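Local atomic coordinates of sulfite dehydrogenase (Paracoccus pantotrophus, PDB entry 2XTS), a protein that forms the molybdenum-cofactor subunit of sulfane dehydrogenase SoxCD, a molybdohaem enzyme that oxidises protein-bound sulfur. Residues 97-102 and 158-163; 348-353 and 369-374. All coordinates share one frame; numbering follows the deposited sequence.

Interaction 1: 97-102 and 158-163; sequences KPLVFT and AEAGVK
In the molybdopterin-binding domain, strand 99-101, outermost within this chain in a mixed five-stranded sheet, packs against the last turn of helix 153-160, and E159 and A160 carry most of the helix side of the contact. E159 turns its CB to the strand: E159 CB lies 3.6 Å from L99 CD1 and 4.2 Å from F101 CZ, where it meets the ring at its edge, close to the ring plane. E159 CG is anti to the carbonyl carbon (chi1 -79°), and a bend at chi2 leads the chain away from the strand. The carboxylate therefore points to a second protein: OE2 accepts from the backbone N of L3 of the cytochrome chain and OE1 from that of G4. L99 and V100 pair with a strand of the same cytochrome chain, so the sheet continues across the interface. L99 CD1 also reaches the helix backbone, 3.6 Å from A160 N, and lies 4.0 Å from A160 CB. G161, at positive phi, takes the chain out of the helix. The A160 carbonyl is taken by the loop before the strand: K97 N donates to A160 O over 3.0 Å, in the carbonyl plane, while A160 CB sits 3.3 Å from K97 O.

Interaction 2: 348-353 and 369-374; sequences TGYVQP and HNNGIQ. With CO (cobalt (II) ion), chain G.
The amide of Q352 approaches its backbone acceptor from above: Q352 NE2 donates to N371 O over 2.9 Å, yet lies 37° out of that carbonyl's plane, away from a lone-pair direction. The extended Q352 chain carries its amide across the N371 carbonyl, with Q352 CG 3.2 Å from N371 O, and crosses I373 obliquely, Q352 CD 4.0 Å from I373 CG1. NE2 also gives a weak bond to water 1, which accepts from Q374 N as well. On the other side of the same amide, OE1 is gripped by S266 OG and A344 N. An alanine in place of Q352 would remove the amide, so the link from N371 O to S266 would be lost and the two loops would probably hold together less firmly. Both segments are irregular loops of the dimerisation domain, of the E-set type, before and after helix 355-362 in the chain, and L358 of that helix packs on P353, N370 and N371. N371 holds CG in the crowded position between its backbone N and carbonyl carbon (chi1 63°), and meets Y350 tip to tip. N371 ND2 donates to Y350 OH over 2.9 Å, nearly straight at 166° and in the amide plane, and bonds A264 O too; P353 CD lies 3.5 Å from N371 ND2. One residue earlier, N370 OD1 accepts from G372 N, forming an Asx turn. P353 O accepts from I373 N at 2.9 Å, in the carbonyl plane, and also has a CA-H...O contact with G372 CA at 3.3 Å. At the start of the second loop H369 binds cobalt through NE2, alongside waters 2 and 3, E219 OE1 and T259 O.

In the fold
From the N terminus, strand 89-93 turns back into 97-102, and the chain then runs through strands 112-119 and 143-152 before helix 153-160 returns to close interaction 1, a loop of 55 intervening residues. The chain next completes the molybdopterin-binding domain and enters the dimerisation domain. There interaction 2 closes a much shorter loop of 15 residues around helix 355-362, just after strand 338-346 and before strand 375-378, its antiparallel neighbour in the eight-stranded sheet. The two closures lie in series, neither crossing nor enclosing one another. Their centres are about 40 Å apart and their nearest atoms about 26 Å, yet residues of both meet the chain of the cytochrome.

Interaction 1: 97-102 and 158-163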
loop_
_atom_site.group_PDB
_atom_site.type_symbol
_atom_site.label_atom_id
_atom_site.label_comp_id
_atom_site.label_asym_id
_atom_site.label_seq_id
_atom_site.Cartn_x
_atom_site.Cartn_y
_atom_site.Cartn_z
ATOM N N LYS A 97 10.181 36.347 -7.273
ATOM C CA LYS A 97 11.360 36.041 -6.467
ATOM C C LYS A 97 11.723 34.573 -6.671
ATOM O O LYS A 97 10.936 33.706 -6.302
ATOM C CB LYS A 97 11.098 36.299 -4.974
ATOM C CG LYS A 97 12.340 36.159 -4.108
ATOM C CD LYS A 97 12.059 36.393 -2.640
ATOM C CE LYS A 97 11.989 37.865 -2.301
ATOM N NZ LYS A 97 11.840 38.029 -0.826
ATOM N N PRO A 98 12.896 34.291 -7.258
ATOM C CA PRO A 98 13.298 32.898 -7.387
ATOM C C PRO A 98 13.676 32.372 -6.013
ATOM O O PRO A 98 14.280 33.094 -5.208
ATOM C CB PRO A 98 14.513 32.967 -8.289
ATOM C CG PRO A 98 15.115 34.310 -7.987
ATOM C CD PRO A 98 13.958 35.203 -7.709
ATOM N N LEU A 99 13.353 31.112 -5.749
ATOM C CA LEU A 99 13.490 30.520 -4.410
ATOM C C LEU A 99 14.262 29.209 -4.408
ATOM O O LEU A 99 14.278 28.490 -5.401
ATOM C CB LEU A 99 12.114 30.268 -3.783
ATOM C CG LEU A 99 11.262 31.512 -3.521
ATOM C CD1 LEU A 99 9.858 31.134 -3.086
ATOM C CD2 LEU A 99 11.914 32.492 -2.531
ATOM N N VAL A 100 14.887 28.934 -3.273
ATOM C CA VAL A 100 15.454 27.623 -2.970
ATOM C C VAL A 100 14.758 27.141 -1.695
ATOM O O VAL A 100 14.677 27.883 -0.687
ATOM C CB VAL A 100 16.960 27.652 -2.725
ATOM C CG1 VAL A 100 17.463 26.263 -2.212
ATOM C CG2 VAL A 100 17.670 28.067 -4.000
ATOM N N PHE A 101 14.261 25.904 -1.739
ATOM C CA PHE A 101 13.650 25.216 -0.602
ATOM C C PHE A 101 14.484 24.004 -0.195
ATOM O O PHE A 101 15.041 23.295 -1.040
ATOM C CB PHE A 101 12.254 24.670 -0.950
ATOM C CG PHE A 101 11.266 25.721 -1.356
ATOM C CD1 PHE A 101 10.625 26.493 -0.407
ATOM C CD2 PHE A 101 10.962 25.929 -2.680
ATOM C CE1 PHE A 101 9.720 27.471 -0.769
ATOM C CE2 PHE A 101 10.050 26.896 -3.043
ATOM C CZ PHE A 101 9.422 27.657 -2.091
ATOM N N THR A 102 14.567 23.786 1.105
ATOM C CA THR A 102 15.070 22.550 1.650
ATOM C C THR A 102 13.904 21.581 1.848
ATOM O O THR A 102 12.740 21.966 1.797
ATOM C CB THR A 102 15.727 22.774 3.000
ATOM O OG1 THR A 102 14.742 23.275 3.898
ATOM C CG2 THR A 102 16.843 23.798 2.893
ATOM N N ALA A 158 3.054 30.071 -5.638
ATOM C CA ALA A 158 2.578 31.285 -4.965
ATOM C C ALA A 158 3.646 31.953 -4.098
ATOM O O ALA A 158 3.657 33.186 -3.977
ATOM C CB ALA A 158 1.325 30.962 -4.137
ATOM N N GLU A 159 4.524 31.171 -3.472
ATOM C CA GLU A 159 5.612 31.739 -2.685
ATOM C C GLU A 159 6.540 32.563 -3.557
ATOM O O GLU A 159 7.001 33.612 -3.139
ATOM C CB GLU A 159 6.461 30.670 -1.980
ATOM C CG GLU A 159 5.942 30.059 -0.722
ATOM C CD GLU A 159 5.455 31.062 0.304
ATOM O OE1 GLU A 159 6.244 31.845 0.908
ATOM O OE2 GLU A 159 4.252 31.023 0.537
ATOM N N ALA A 160 6.810 32.077 -4.769
ATOM C CA ALA A 160 7.722 32.762 -5.694
ATOM C C ALA A 160 7.022 33.896 -6.432
ATOM O O ALA A 160 7.659 34.889 -6.759
ATOM C CB ALA A 160 8.308 31.774 -6.697
ATOM N N GLY A 161 5.733 33.729 -6.711
ATOM C CA GLY A 161 4.944 34.736 -7.403
ATOM C C GLY A 161 5.109 34.636 -8.916
ATOM O O GLY A 161 5.973 35.258 -9.511
ATOM N N VAL A 162 4.252 33.864 -9.558
ATOM C CA VAL A 162 4.357 33.651 -11.001
ATOM C C VAL A 162 3.939 34.914 -11.754
ATOM O O VAL A 162 2.860 35.443 -11.513
ATOM C CB VAL A 162 3.476 32.466 -11.468
ATOM C CG1 VAL A 162 3.562 32.279 -12.980
ATOM C CG2 VAL A 162 3.901 31.178 -10.768
ATOM N N LYS A 163 4.778 35.386 -12.675
ATOM C CA LYS A 163 4.454 36.576 -13.480
ATOM C C LYS A 163 3.410 36.215 -14.542
ATOM O O LYS A 163 3.348 35.065 -14.970
ATOM C CB LYS A 163 5.721 37.130 -14.128
ATOM C CG LYS A 163 6.675 37.799 -13.155
ATOM C CD LYS A 163 8.018 38.137 -13.796
ATOM C CE LYS A 163 8.824 39.081 -12.912
ATOM N NZ LYS A 163 10.089 39.509 -13.571
#

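Interaction 2: 348-353 and 369-374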
loop_
_atom_site.group_PDB
_atom_site.type_symbol
_atom_site.label_atom_id
_atom_site.label_comp_id
_atom_site.label_asym_id
_atom_site.label_seq_id
_atom_site.Cartn_x
_atom_site.Cartn_y
_atom_site.Cartn_z
ATOM N N THR A 348 -16.421 10.668 -19.769
ATOM C CA THR A 348 -16.585 11.516 -20.951
ATOM C C THR A 348 -17.381 10.822 -22.055
ATOM O O THR A 348 -17.744 11.458 -23.047
ATOM C CB THR A 348 -15.233 11.949 -21.551
ATOM O OG1 THR A 348 -14.611 10.832 -22.208
ATOM C CG2 THR A 348 -14.294 12.579 -20.485
ATOM N N GLY A 349 -17.658 9.536 -21.898
ATOM C CA GLY A 349 -18.326 8.724 -22.916
ATOM C C GLY A 349 -17.353 7.977 -23.818
ATOM O O GLY A 349 -17.748 7.178 -24.637
ATOM N N TYR A 350 -16.066 8.248 -23.678
ATOM C CA TYR A 350 -15.030 7.548 -24.430
ATOM C C TYR A 350 -15.041 6.050 -24.117
ATOM O O TYR A 350 -15.001 5.653 -22.937
ATOM C CB TYR A 350 -13.670 8.170 -24.091
ATOM C CG TYR A 350 -12.488 7.602 -24.831
ATOM C CD1 TYR A 350 -11.914 6.398 -24.451
ATOM C CD2 TYR A 350 -11.881 8.308 -25.861
ATOM C CE1 TYR A 350 -10.812 5.890 -25.113
ATOM C CE2 TYR A 350 -10.769 7.822 -26.518
ATOM C CZ TYR A 350 -10.231 6.614 -26.134
ATOM O OH TYR A 350 -9.110 6.092 -26.776
ATOM N N VAL A 351 -15.039 5.259 -25.182
ATOM C CA VAL A 351 -15.023 3.812 -25.145
ATOM C C VAL A 351 -13.676 3.335 -25.682
ATOM O O VAL A 351 -13.269 3.675 -26.799
ATOM C CB VAL A 351 -16.138 3.210 -25.994
ATOM C CG1 VAL A 351 -16.098 1.686 -25.908
ATOM C CG2 VAL A 351 -17.498 3.787 -25.567
ATOM N N GLN A 352 -12.965 2.571 -24.863
ATOM C CA GLN A 352 -11.692 2.000 -25.259
ATOM C C GLN A 352 -11.765 1.373 -26.656
ATOM O O GLN A 352 -12.572 0.492 -26.889
ATOM C CB GLN A 352 -11.256 0.952 -24.230
ATOM C CG GLN A 352 -9.855 0.441 -24.431
ATOM C CD GLN A 352 -9.522 -0.734 -23.520
ATOM O OE1 GLN A 352 -10.333 -1.139 -22.689
ATOM N NE2 GLN A 352 -8.319 -1.280 -23.660
ATOM N N PRO A 353 -10.858 1.781 -27.564
ATOM C CA PRO A 353 -10.894 1.280 -28.930
ATOM C C PRO A 353 -10.169 -0.048 -29.099
ATOM O O PRO A 353 -9.309 -0.406 -28.282
ATOM C CB PRO A 353 -10.153 2.373 -29.712
ATOM C CG PRO A 353 -9.137 2.875 -28.756
ATOM C CD PRO A 353 -9.878 2.877 -27.430
ATOM N N HIS A 369 1.119 5.420 -26.254
ATOM C CA HIS A 369 -0.329 5.573 -26.195
ATOM C C HIS A 369 -1.125 4.427 -26.826
ATOM O O HIS A 369 -2.172 4.639 -27.420
ATOM C CB HIS A 369 -0.764 6.930 -26.746
ATOM C CG HIS A 369 -0.195 8.081 -25.974
ATOM N ND1 HIS A 369 -0.704 8.490 -24.757
ATOM C CD2 HIS A 369 0.840 8.916 -26.244
ATOM C CE1 HIS A 369 0.023 9.498 -24.294
ATOM N NE2 HIS A 369 0.958 9.787 -25.183
ATOM N N ASN A 370 -0.642 3.198 -26.658
ATOM C CA ASN A 370 -1.417 2.030 -27.060
ATOM C C ASN A 370 -2.414 1.624 -25.988
ATOM O O ASN A 370 -2.097 0.856 -25.079
ATOM C CB ASN A 370 -0.495 0.862 -27.385
ATOM C CG ASN A 370 -1.264 -0.323 -27.922
ATOM O OD1 ASN A 370 -2.507 -0.267 -28.048
ATOM N ND2 ASN A 370 -0.553 -1.402 -28.243
ATOM N N ASN A 371 -3.638 2.117 -26.133
ATOM C CA ASN A 371 -4.712 1.714 -25.234
ATOM C C ASN A 371 -5.682 0.717 -25.875
ATOM O O ASN A 371 -6.795 0.551 -25.389
ATOM C CB ASN A 371 -5.467 2.907 -24.640
ATOM C CG ASN A 371 -6.171 3.753 -25.668
ATOM O OD1 ASN A 371 -5.652 4.022 -26.752
ATOM N ND2 ASN A 371 -7.380 4.205 -25.316
ATOM N N GLY A 372 -5.262 0.030 -26.933
ATOM C CA GLY A 372 -6.134 -0.905 -27.622
ATOM C C GLY A 372 -6.589 -2.072 -26.751
ATOM O O GLY A 372 -5.904 -2.521 -25.842
ATOM N N ILE A 373 -7.780 -2.578 -27.056
ATOM C CA ILE A 373 -8.344 -3.734 -26.378
ATOM C C ILE A 373 -7.419 -4.922 -26.525
ATOM O O ILE A 373 -6.995 -5.264 -27.620
ATOM C CB ILE A 373 -9.760 -4.060 -26.939
ATOM C CG1 ILE A 373 -10.762 -2.972 -26.544
ATOM C CG2 ILE A 373 -10.273 -5.424 -26.525
ATOM C CD1 ILE A 373 -12.090 -3.056 -27.314
ATOM N N GLN A 374 -7.123 -5.555 -25.396
ATOM C CA GLN A 374 -6.319 -6.763 -25.327
ATOM C C GLN A 374 -7.209 -8.003 -25.439
ATOM O O GLN A 374 -8.285 -8.053 -24.842
ATOM C CB GLN A 374 -5.591 -6.795 -23.966
ATOM C CG GLN A 374 -4.772 -8.057 -23.728
ATOM C CD GLN A 374 -3.597 -8.217 -24.677
ATOM O OE1 GLN A 374 -3.478 -9.208 -25.427
ATOM N NE2 GLN A 374 -2.736 -7.245 -24.678
HETATM CO CO CO G . 2.383 11.401 -25.156
HETATM O O HOH W 1 -8.498 -4.440 -23.066
HETATM O O HOH W 2 3.664 13.132 -25.211
HETATM O O HOH W 3 3.783 10.287 -26.298
#